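Local atomic coordinates of CofB (Escherichia coli, PDB entry 5AX6), a protein that serves as the trimeric minor pilin subunit of the type IVb pilus CFA/III of enterotoxigenic bacteria and probably takes part in pilus assembly. Residues A[122-127]-A[191-196]. Residues are numbered along the deposited sequence; the frame is centred on the assembly and turned at random.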
loop_
_atom_site.group_PDB
_atom_site.type_symbol
_atom_site.label_atom_id
_atom_site.label_comp_id
_atom_site.label_asym_id
_atom_site.label_seq_id
_atom_site.Cartn_x
_atom_site.Cartn_y
_atom_site.Cartn_z
ATOM N N LYS A 122 1.403 43.803 12.993
ATOM C CA LYS A 122 2.502 43.026 13.574
ATOM C C LYS A 122 2.051 42.307 14.834
ATOM O O LYS A 122 1.174 42.792 15.540
ATOM C CB LYS A 122 3.680 43.930 13.941
ATOM C CG LYS A 122 4.289 44.700 12.791
ATOM C CD LYS A 122 5.376 45.626 13.298
ATOM C CE LYS A 122 6.116 46.277 12.132
ATOM N NZ LYS A 122 6.856 47.501 12.570
ATOM N N ILE A 123 2.685 41.187 15.153
ATOM C CA ILE A 123 2.434 40.560 16.454
ATOM C C ILE A 123 3.152 41.325 17.556
ATOM O O ILE A 123 4.372 41.464 17.532
ATOM C CB ILE A 123 2.881 39.091 16.480
ATOM C CG1 ILE A 123 2.134 38.302 15.407
ATOM C CG2 ILE A 123 2.638 38.488 17.876
ATOM C CD1 ILE A 123 2.727 36.930 15.110
ATOM N N ASP A 124 2.389 41.820 18.527
ATOM C CA ASP A 124 2.947 42.659 19.579
ATOM C C ASP A 124 3.180 41.880 20.876
ATOM O O ASP A 124 4.001 42.248 21.713
ATOM C CB ASP A 124 2.011 43.844 19.850
ATOM C CG ASP A 124 2.675 44.928 20.671
ATOM O OD1 ASP A 124 3.819 45.316 20.334
ATOM O OD2 ASP A 124 2.062 45.389 21.657
ATOM N N ARG A 125 2.450 40.786 21.029
ATOM C CA ARG A 125 2.394 40.111 22.306
ATOM C C ARG A 125 1.686 38.780 22.142
ATOM O O ARG A 125 0.804 38.637 21.288
ATOM C CB ARG A 125 1.669 41.006 23.318
ATOM C CG ARG A 125 1.091 40.302 24.506
ATOM C CD ARG A 125 0.397 41.313 25.408
ATOM N NE ARG A 125 -0.547 40.656 26.304
ATOM C CZ ARG A 125 -1.232 41.287 27.245
ATOM N NH1 ARG A 125 -1.062 42.594 27.419
ATOM N NH2 ARG A 125 -2.070 40.608 28.016
ATOM N N ILE A 126 2.107 37.809 22.943
ATOM C CA ILE A 126 1.541 36.466 22.926
ATOM C C ILE A 126 1.160 36.073 24.336
ATOM O O ILE A 126 1.933 36.288 25.276
ATOM C CB ILE A 126 2.531 35.441 22.346
ATOM C CG1 ILE A 126 2.878 35.812 20.900
ATOM C CG2 ILE A 126 1.957 34.023 22.422
ATOM C CD1 ILE A 126 4.071 35.026 20.336
ATOM N N ASP A 127 -0.047 35.525 24.489
ATOM C CA ASP A 127 -0.533 35.059 25.785
ATOM C C ASP A 127 -0.733 33.547 25.740
ATOM O O ASP A 127 -1.561 33.080 24.967
ATOM C CB ASP A 127 -1.878 35.724 26.165
ATOM C CG ASP A 127 -1.767 37.235 26.402
ATOM O OD1 ASP A 127 -0.672 37.803 26.210
ATOM O OD2 ASP A 127 -2.799 37.860 26.764
ATOM N N ALA A 191 1.783 46.058 27.964
ATOM C CA ALA A 191 0.945 45.834 29.145
ATOM C C ALA A 191 -0.343 46.661 29.125
ATOM O O ALA A 191 -1.224 46.465 29.964
ATOM C CB ALA A 191 1.731 46.131 30.407
ATOM N N GLY A 192 -0.464 47.576 28.171
ATOM C CA GLY A 192 -1.617 48.460 28.118
ATOM C C GLY A 192 -2.851 47.897 27.433
ATOM O O GLY A 192 -3.939 48.454 27.557
ATOM N N TRP A 193 -2.689 46.807 26.685
ATOM C CA TRP A 193 -3.803 46.224 25.933
ATOM C C TRP A 193 -4.966 45.792 26.818
ATOM O O TRP A 193 -4.760 45.217 27.880
ATOM C CB TRP A 193 -3.323 45.003 25.138
ATOM C CG TRP A 193 -2.415 45.321 24.001
ATOM C CD1 TRP A 193 -1.088 44.987 23.883
ATOM C CD2 TRP A 193 -2.762 46.024 22.803
ATOM N NE1 TRP A 193 -0.596 45.438 22.678
ATOM C CE2 TRP A 193 -1.603 46.079 21.998
ATOM C CE3 TRP A 193 -3.940 46.613 22.331
ATOM C CZ2 TRP A 193 -1.588 46.709 20.755
ATOM C CZ3 TRP A 193 -3.926 47.229 21.092
ATOM C CH2 TRP A 193 -2.756 47.273 20.317
ATOM N N ARG A 194 -6.189 46.046 26.360
ATOM C CA ARG A 194 -7.383 45.554 27.039
ATOM C C ARG A 194 -8.478 45.313 26.011
ATOM O O ARG A 194 -8.433 45.862 24.911
ATOM C CB ARG A 194 -7.870 46.551 28.097
ATOM C CG ARG A 194 -8.326 47.865 27.475
ATOM C CD ARG A 194 -9.053 48.792 28.458
ATOM N NE ARG A 194 -9.303 50.078 27.811
ATOM C CZ ARG A 194 -8.411 51.064 27.754
ATOM N NH1 ARG A 194 -7.224 50.929 28.342
ATOM N NH2 ARG A 194 -8.712 52.189 27.119
ATOM N N LEU A 195 -9.458 44.489 26.358
ATOM C CA LEU A 195 -10.579 44.252 25.457
ATOM C C LEU A 195 -11.357 45.545 25.219
ATOM O O LEU A 195 -11.684 46.270 26.154
ATOM C CB LEU A 195 -11.505 43.172 26.019
ATOM C CG LEU A 195 -10.881 41.788 26.175
ATOM C CD1 LEU A 195 -11.844 40.860 26.897
ATOM C CD2 LEU A 195 -10.529 41.227 24.800
ATOM N N THR A 196 -11.622 45.844 23.960
ATOM C CA THR A 196 -12.537 46.924 23.631
ATOM C C THR A 196 -13.934 46.490 24.057
ATOM O O THR A 196 -14.293 45.326 23.886
ATOM C CB THR A 196 -12.492 47.250 22.130
ATOM O OG1 THR A 196 -11.209 47.805 21.810
ATOM C CG2 THR A 196 -13.595 48.246 21.750
HETATM O O HOH W 1 -2.713 44.241 29.425
#
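Ala191 meets the end of Arg125 with its backbone: its CA lies 4.2 Å from Arg125 NH1, while a water lies between Ala191 O and Arg125 NH1, accepting from NH1 at 3.1 Å and in the guanidinium plane. NH1 also donates directly to the carbonyl of Ala190, NH2 bonds Ser68 O, and Phe74 makes a cation-pi contact with the guanidinium. Arg125 reaches the turn because its CG stands anti to the backbone N (chi1 159°) and the chain runs extended to NE. Asp127 holds the guanidinium side-on in a salt bridge: Arg125 NE meets Asp127 OD1 at 2.9 Å, nearly in plane, and Arg125 NH2 meets Asp127 OD2 at 3.1 Å, somewhat tilted. A leucine here would probably leave the Asp127 carboxylate without its counter-charge, the Ala190 carbonyl without its NH1 donor and the water without one of its partners.

Two residues on, the side chains of Trp193 and Arg125 run alongside one another with opposite headings, Trp193 CB 4.0 Å from Arg125 NH1 and the ring turned 71° from the guanidinium. The indole then reaches Asp124: Trp193 NE1 donates to Asp124 OD2 at 2.8 Å, almost straight at 170°, with the oxygen in the ring plane and the proton taken on the anti lone pair. OD2 also forms a salt bridge with Arg185, so the tryptophan edge is gripped by an oxygen that is itself held.

Both acceptor and guanidinium come from consecutive residues of a classic beta bulge, Asp124 and Arg125 facing Ile145, which lets both side chains point toward the turn. In the antiparallel sheet of the pilin domain, strands 139-148, 220-227 and 179-185 lie between 121-130 and 194-198; Trp193, just before strand 194-198, packs on Ile145 and Thr147 of 139-148 and on Val183 and Arg185 of 179-185.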